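Long-range contact in putative methyltransferase protein (Bacteroides fragilis, PDB 5BP9), which probably transfers methyl groups from S-adenosylmethionine to an unidentified acceptor, and binds S-adenosylhomocysteine: residues D222-K234 with P240-S252. Residues are numbered along the deposited sequence; the frame is centred on the assembly and turned at random.
With ETE (2-{2-[2-2-(methoxy-ethoxy)-ethoxy]-ethoxy}-ethanol), chain B.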
loop_
_atom_site.group_PDB
_atom_site.type_symbol
_atom_site.label_atom_id
_atom_site.label_comp_id
_atom_site.label_asym_id
_atom_site.label_seq_id
_atom_site.Cartn_x
_atom_site.Cartn_y
_atom_site.Cartn_z
ATOM N N ASP A 222 -17.518 6.634 -13.137
ATOM C CA ASP A 222 -16.320 6.103 -12.483
ATOM C C ASP A 222 -16.646 4.938 -11.520
ATOM O O ASP A 222 -17.719 4.906 -10.905
ATOM C CB ASP A 222 -15.583 7.237 -11.733
ATOM N N TYR A 223 -15.694 4.031 -11.375
ATOM C CA TYR A 223 -15.804 2.865 -10.512
ATOM C C TYR A 223 -15.872 3.340 -9.058
ATOM O O TYR A 223 -15.114 4.238 -8.656
ATOM C CB TYR A 223 -14.607 1.937 -10.733
ATOM C CG TYR A 223 -14.501 0.801 -9.755
ATOM C CD1 TYR A 223 -15.482 -0.189 -9.691
ATOM C CD2 TYR A 223 -13.423 0.691 -8.892
ATOM C CE1 TYR A 223 -15.391 -1.246 -8.797
ATOM C CE2 TYR A 223 -13.328 -0.353 -7.998
ATOM C CZ TYR A 223 -14.319 -1.329 -7.951
ATOM O OH TYR A 223 -14.250 -2.372 -7.047
ATOM N N TYR A 224 -16.776 2.751 -8.275
ATOM C CA TYR A 224 -17.035 3.230 -6.923
ATOM C C TYR A 224 -15.810 3.153 -5.981
ATOM O O TYR A 224 -15.725 3.916 -5.031
ATOM C CB TYR A 224 -18.234 2.523 -6.274
ATOM C CG TYR A 224 -18.108 1.016 -6.199
ATOM C CD1 TYR A 224 -17.350 0.389 -5.220
ATOM C CD2 TYR A 224 -18.759 0.212 -7.131
ATOM C CE1 TYR A 224 -17.235 -1.001 -5.183
ATOM C CE2 TYR A 224 -18.664 -1.152 -7.084
ATOM C CZ TYR A 224 -17.888 -1.760 -6.119
ATOM O OH TYR A 224 -17.821 -3.138 -6.116
ATOM N N GLY A 225 -14.879 2.243 -6.257
ATOM C CA GLY A 225 -13.660 2.107 -5.458
ATOM C C GLY A 225 -12.591 3.156 -5.747
ATOM O O GLY A 225 -11.564 3.181 -5.057
ATOM N N GLU A 226 -12.814 4.017 -6.745
ATOM C CA GLU A 226 -11.884 5.125 -7.051
ATOM C C GLU A 226 -12.196 6.309 -6.117
ATOM O O GLU A 226 -13.061 7.159 -6.422
ATOM C CB GLU A 226 -11.969 5.523 -8.533
ATOM C CG GLU A 226 -11.408 4.444 -9.462
ATOM C CD GLU A 226 -11.495 4.776 -10.923
ATOM O OE1 GLU A 226 -12.308 5.641 -11.314
ATOM O OE2 GLU A 226 -10.770 4.146 -11.699
ATOM N N ILE A 227 -11.511 6.312 -4.975
ATOM C CA ILE A 227 -11.686 7.288 -3.885
ATOM C C ILE A 227 -10.542 8.299 -3.996
ATOM O O ILE A 227 -9.488 8.011 -4.542
ATOM C CB ILE A 227 -11.604 6.555 -2.496
ATOM C CG1 ILE A 227 -12.661 5.457 -2.399
ATOM C CG2 ILE A 227 -11.769 7.497 -1.300
ATOM C CD1 ILE A 227 -14.051 5.925 -2.723
ATOM N N ASP A 228 -10.749 9.486 -3.458
ATOM C CA ASP A 228 -9.660 10.410 -3.219
ATOM C C ASP A 228 -9.592 10.802 -1.768
ATOM O O ASP A 228 -10.604 10.850 -1.055
ATOM C CB ASP A 228 -9.764 11.644 -4.089
ATOM C CG ASP A 228 -11.025 12.416 -3.837
ATOM O OD1 ASP A 228 -11.081 13.232 -2.883
ATOM O OD2 ASP A 228 -11.981 12.159 -4.585
ATOM N N PHE A 229 -8.372 11.066 -1.348
ATOM C CA PHE A 229 -8.070 11.475 0.014
ATOM C C PHE A 229 -7.076 12.640 0.021
ATOM O O PHE A 229 -6.405 12.910 -0.953
ATOM C CB PHE A 229 -7.465 10.311 0.796
ATOM C CG PHE A 229 -8.421 9.193 1.100
ATOM C CD1 PHE A 229 -9.477 9.389 1.977
ATOM C CD2 PHE A 229 -8.211 7.931 0.605
ATOM C CE1 PHE A 229 -10.320 8.368 2.325
ATOM C CE2 PHE A 229 -9.058 6.898 0.943
ATOM C CZ PHE A 229 -10.115 7.112 1.796
ATOM N N ARG A 230 -6.965 13.285 1.181
ATOM C CA ARG A 230 -5.924 14.266 1.450
ATOM C C ARG A 230 -5.727 14.266 2.958
ATOM O O ARG A 230 -6.683 14.133 3.696
ATOM C CB ARG A 230 -6.270 15.672 0.902
ATOM C CG ARG A 230 -7.476 16.305 1.500
ATOM C CD ARG A 230 -7.846 17.585 0.771
ATOM N NE ARG A 230 -9.055 18.185 1.335
ATOM C CZ ARG A 230 -10.315 17.826 1.053
ATOM N NH1 ARG A 230 -10.601 16.817 0.200
ATOM N NH2 ARG A 230 -11.315 18.490 1.642
HETATM N N MSE A 231 -4.487 14.405 3.397
HETATM C CA MSE A 231 -4.160 14.302 4.828
HETATM C C MSE A 231 -3.568 15.574 5.342
HETATM O O MSE A 231 -2.975 16.385 4.589
HETATM C CB MSE A 231 -3.211 13.127 5.057
HETATM C CG MSE A 231 -3.927 11.805 4.779
HETATM SE SE MSE A 231 -2.710 10.285 5.109
HETATM C CE MSE A 231 -1.400 10.592 3.678
ATOM N N GLN A 232 -3.795 15.794 6.636
ATOM C CA GLN A 232 -3.246 16.947 7.349
ATOM C C GLN A 232 -2.694 16.478 8.697
ATOM O O GLN A 232 -3.330 15.689 9.362
ATOM C CB GLN A 232 -4.312 18.025 7.558
ATOM C CG GLN A 232 -3.821 19.200 8.404
ATOM C CD GLN A 232 -4.901 20.172 8.766
ATOM O OE1 GLN A 232 -6.044 20.040 8.359
ATOM N NE2 GLN A 232 -4.539 21.156 9.571
ATOM N N TYR A 233 -1.520 16.983 9.072
ATOM C CA TYR A 233 -0.926 16.708 10.386
ATOM C C TYR A 233 -0.382 18.013 10.911
ATOM O O TYR A 233 0.499 18.595 10.287
ATOM C CB TYR A 233 0.202 15.668 10.296
ATOM C CG TYR A 233 0.791 15.363 11.657
ATOM C CD1 TYR A 233 0.054 14.663 12.601
ATOM C CD2 TYR A 233 2.045 15.847 12.025
ATOM C CE1 TYR A 233 0.571 14.422 13.884
ATOM C CE2 TYR A 233 2.560 15.625 13.307
ATOM C CZ TYR A 233 1.822 14.891 14.224
ATOM O OH TYR A 233 2.256 14.647 15.511
ATOM N N LYS A 234 -0.932 18.495 12.043
ATOM C CA LYS A 234 -0.577 19.820 12.565
ATOM C C LYS A 234 -0.831 20.824 11.427
ATOM O O LYS A 234 -1.952 20.856 10.929
ATOM C CB LYS A 234 0.846 19.813 13.152
ATOM C CG LYS A 234 0.977 18.848 14.323
ATOM C CD LYS A 234 2.331 18.962 14.973
ATOM C CE LYS A 234 2.453 18.115 16.222
ATOM N NZ LYS A 234 3.825 18.177 16.800
ATOM N N PRO A 240 -3.857 16.315 -2.433
ATOM C CA PRO A 240 -4.834 15.242 -2.639
ATOM C C PRO A 240 -4.250 14.131 -3.509
ATOM O O PRO A 240 -3.372 14.373 -4.360
ATOM C CB PRO A 240 -6.025 15.923 -3.329
ATOM C CG PRO A 240 -5.765 17.380 -3.285
ATOM C CD PRO A 240 -4.297 17.591 -3.022
ATOM N N PHE A 241 -4.743 12.927 -3.278
ATOM C CA PHE A 241 -4.310 11.772 -4.042
ATOM C C PHE A 241 -5.448 10.809 -4.300
ATOM O O PHE A 241 -6.380 10.710 -3.506
ATOM C CB PHE A 241 -3.145 11.028 -3.364
ATOM C CG PHE A 241 -3.444 10.545 -1.969
ATOM C CD1 PHE A 241 -3.261 11.389 -0.873
ATOM C CD2 PHE A 241 -3.910 9.245 -1.729
ATOM C CE1 PHE A 241 -3.518 10.952 0.419
ATOM C CE2 PHE A 241 -4.150 8.789 -0.439
ATOM C CZ PHE A 241 -3.977 9.645 0.647
ATOM N N ASP A 242 -5.326 10.070 -5.411
ATOM C CA ASP A 242 -6.249 8.996 -5.729
ATOM C C ASP A 242 -5.855 7.723 -4.961
ATOM O O ASP A 242 -4.675 7.393 -4.857
ATOM C CB ASP A 242 -6.216 8.713 -7.244
ATOM C CG ASP A 242 -6.718 9.889 -8.079
ATOM O OD1 ASP A 242 -7.535 10.721 -7.603
ATOM O OD2 ASP A 242 -6.311 9.971 -9.239
ATOM N N TRP A 243 -6.852 7.006 -4.431
ATOM C CA TRP A 243 -6.604 5.808 -3.633
ATOM C C TRP A 243 -7.628 4.766 -4.076
ATOM O O TRP A 243 -8.803 4.904 -3.817
ATOM C CB TRP A 243 -6.676 6.103 -2.121
ATOM C CG TRP A 243 -5.941 5.136 -1.231
ATOM C CD1 TRP A 243 -6.463 4.368 -0.218
ATOM C CD2 TRP A 243 -4.531 4.906 -1.221
ATOM N NE1 TRP A 243 -5.462 3.651 0.388
ATOM C CE2 TRP A 243 -4.267 3.957 -0.203
ATOM C CE3 TRP A 243 -3.471 5.407 -1.964
ATOM C CZ2 TRP A 243 -2.972 3.503 0.078
ATOM C CZ3 TRP A 243 -2.195 4.951 -1.707
ATOM C CH2 TRP A 243 -1.950 3.999 -0.693
ATOM N N LEU A 244 -7.152 3.729 -4.759
ATOM C CA LEU A 244 -8.030 2.708 -5.312
ATOM C C LEU A 244 -8.322 1.597 -4.319
ATOM O O LEU A 244 -7.403 0.962 -3.768
ATOM C CB LEU A 244 -7.379 2.082 -6.540
ATOM C CG LEU A 244 -8.153 0.956 -7.255
ATOM C CD1 LEU A 244 -9.437 1.457 -7.901
ATOM C CD2 LEU A 244 -7.243 0.298 -8.283
ATOM N N TYR A 245 -9.610 1.349 -4.100
ATOM C CA TYR A 245 -10.097 0.095 -3.506
ATOM C C TYR A 245 -10.681 -0.721 -4.644
ATOM O O TYR A 245 -11.277 -0.162 -5.546
ATOM C CB TYR A 245 -11.179 0.364 -2.448
ATOM C CG TYR A 245 -10.682 1.143 -1.262
ATOM C CD1 TYR A 245 -10.506 2.521 -1.347
ATOM C CD2 TYR A 245 -10.387 0.516 -0.074
ATOM C CE1 TYR A 245 -10.020 3.248 -0.277
ATOM C CE2 TYR A 245 -9.905 1.238 1.015
ATOM C CZ TYR A 245 -9.721 2.605 0.908
ATOM O OH TYR A 245 -9.233 3.338 1.983
ATOM N N ILE A 246 -10.475 -2.029 -4.629
ATOM C CA ILE A 246 -10.904 -2.838 -5.760
ATOM C C ILE A 246 -11.430 -4.174 -5.245
ATOM O O ILE A 246 -10.793 -4.853 -4.419
ATOM C CB ILE A 246 -9.767 -2.989 -6.798
ATOM C CG1 ILE A 246 -10.266 -3.651 -8.087
ATOM C CG2 ILE A 246 -8.573 -3.753 -6.217
ATOM C CD1 ILE A 246 -9.276 -3.577 -9.223
ATOM N N ASP A 247 -12.622 -4.530 -5.709
ATOM C CA ASP A 247 -13.189 -5.861 -5.392
ATOM C C ASP A 247 -12.466 -6.957 -6.157
ATOM O O ASP A 247 -11.853 -6.689 -7.209
ATOM C CB ASP A 247 -14.703 -5.868 -5.686
ATOM C CG ASP A 247 -15.005 -5.843 -7.151
ATOM O OD1 ASP A 247 -15.104 -4.756 -7.719
ATOM O OD2 ASP A 247 -15.076 -6.925 -7.767
ATOM N N PHE A 248 -12.537 -8.192 -5.643
ATOM C CA PHE A 248 -11.747 -9.277 -6.233
ATOM C C PHE A 248 -12.098 -9.553 -7.709
ATOM O O PHE A 248 -11.196 -9.814 -8.524
ATOM C CB PHE A 248 -11.857 -10.593 -5.431
ATOM C CG PHE A 248 -11.052 -11.713 -6.049
ATOM C CD1 PHE A 248 -9.675 -11.763 -5.873
ATOM C CD2 PHE A 248 -11.641 -12.636 -6.897
ATOM C CE1 PHE A 248 -8.920 -12.751 -6.469
ATOM C CE2 PHE A 248 -10.891 -13.616 -7.505
ATOM C CZ PHE A 248 -9.533 -13.676 -7.297
ATOM N N GLN A 249 -13.382 -9.504 -8.072
ATOM C CA GLN A 249 -13.742 -9.814 -9.459
ATOM C C GLN A 249 -13.190 -8.760 -10.411
ATOM O O GLN A 249 -12.711 -9.079 -11.516
ATOM C CB GLN A 249 -15.247 -9.981 -9.679
ATOM C CG GLN A 249 -15.823 -11.210 -9.005
ATOM C CD GLN A 249 -15.874 -11.061 -7.496
ATOM O OE1 GLN A 249 -16.329 -10.038 -6.991
ATOM N NE2 GLN A 249 -15.365 -12.045 -6.773
ATOM N N THR A 250 -13.254 -7.489 -9.986
ATOM C CA THR A 250 -12.694 -6.427 -10.815
ATOM C C THR A 250 -11.165 -6.611 -10.943
ATOM O O THR A 250 -10.602 -6.469 -12.028
ATOM C CB THR A 250 -13.092 -5.028 -10.288
ATOM O OG1 THR A 250 -14.519 -4.931 -10.273
ATOM C CG2 THR A 250 -12.531 -3.896 -11.185
ATOM N N LEU A 251 -10.512 -6.930 -9.830
ATOM C CA LEU A 251 -9.068 -7.162 -9.838
ATOM C C LEU A 251 -8.701 -8.311 -10.779
ATOM O O LEU A 251 -7.776 -8.190 -11.586
ATOM C CB LEU A 251 -8.547 -7.442 -8.437
ATOM C CG LEU A 251 -7.067 -7.795 -8.301
ATOM C CD1 LEU A 251 -6.187 -6.620 -8.704
ATOM C CD2 LEU A 251 -6.748 -8.170 -6.879
ATOM N N SER A 252 -9.447 -9.413 -10.681
ATOM C CA SER A 252 -9.206 -10.569 -11.534
ATOM C C SER A 252 -9.332 -10.231 -13.030
ATOM O O SER A 252 -8.494 -10.681 -13.859
ATOM C CB SER A 252 -10.162 -11.699 -11.148
ATOM O OG SER A 252 -9.867 -12.863 -11.882
HETATM O OH2 ETE B . 0.466 10.068 -2.337
HETATM C C12 ETE B . 0.324 9.997 -0.922
HETATM C C22 ETE B . -0.390 8.690 -0.644
HETATM O OH3 ETE B . -0.489 8.453 0.754
HETATM C C13 ETE B . -1.748 7.271 2.437
HETATM C C23 ETE B . -1.208 7.248 1.015
HETATM O OH4 ETE B . -2.492 6.082 2.701
HETATM C C14 ETE B . -4.858 6.466 2.799
HETATM C C24 ETE B . -3.587 6.245 3.607
HETATM O OH5 ETE B . -5.905 6.935 3.646
HETATM C C15 ETE B . -7.965 6.171 4.677
HETATM C C25 ETE B . -6.477 5.911 4.472
HETATM O OH6 ETE B . -8.345 5.766 5.996
HETATM C C26 ETE B . -9.459 6.485 6.524
#
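Y223 OH donates to D247 OD1 over 2.6 Å, meeting the carboxylate on its anti side, while T250 OG1 takes the syn side of that oxygen; D247 OD1 thus accepts twice. D247 OD2 is the N-cap acceptor of helix 248-257, reached by T250 N at 2.9 Å. With CG set between the backbone N and the carbonyl carbon (chi1 71°), D247 presents OD2 to T250 N and OD1 to the two hydroxyls. Y224 OH, 3.5 Å from D247 OD1, bonds instead to D203. Strands 226-233 and 236-244 form an antiparallel beta hairpin, the second being an edge strand of a four-stranded antiparallel sheet, separate from the seven-stranded sheet of the Rossmann-like class I methyltransferase fold. F229 and F241 exchange two backbone bonds, F229 N to F241 O at 3.0 Å and F241 N to F229 O at 2.9 Å. I227 and W243 are gripped less evenly: W243 N reaches I227 O at 2.8 Å, whereas the return bond, I227 N to W243 O, is 3.3 Å long, with its donor above the carbonyl plane. Beyond them Y245 N donates to G225 O. F229, F241 and W243, with M231, line the pocket of the bound polyether: F241 takes F229 CB over one face, 4.0 Å from the ring centroid, and ether carbon C22 over the other. W243 also touches S-adenosylhomocysteine. On the opposite sheet face from F229 and W243, D228 OD2 accepts from S71 OG and Q72 NE2, while E226 OE2 is hydrogen-bonded to L177 N and OE1 forms a salt bridge with R176.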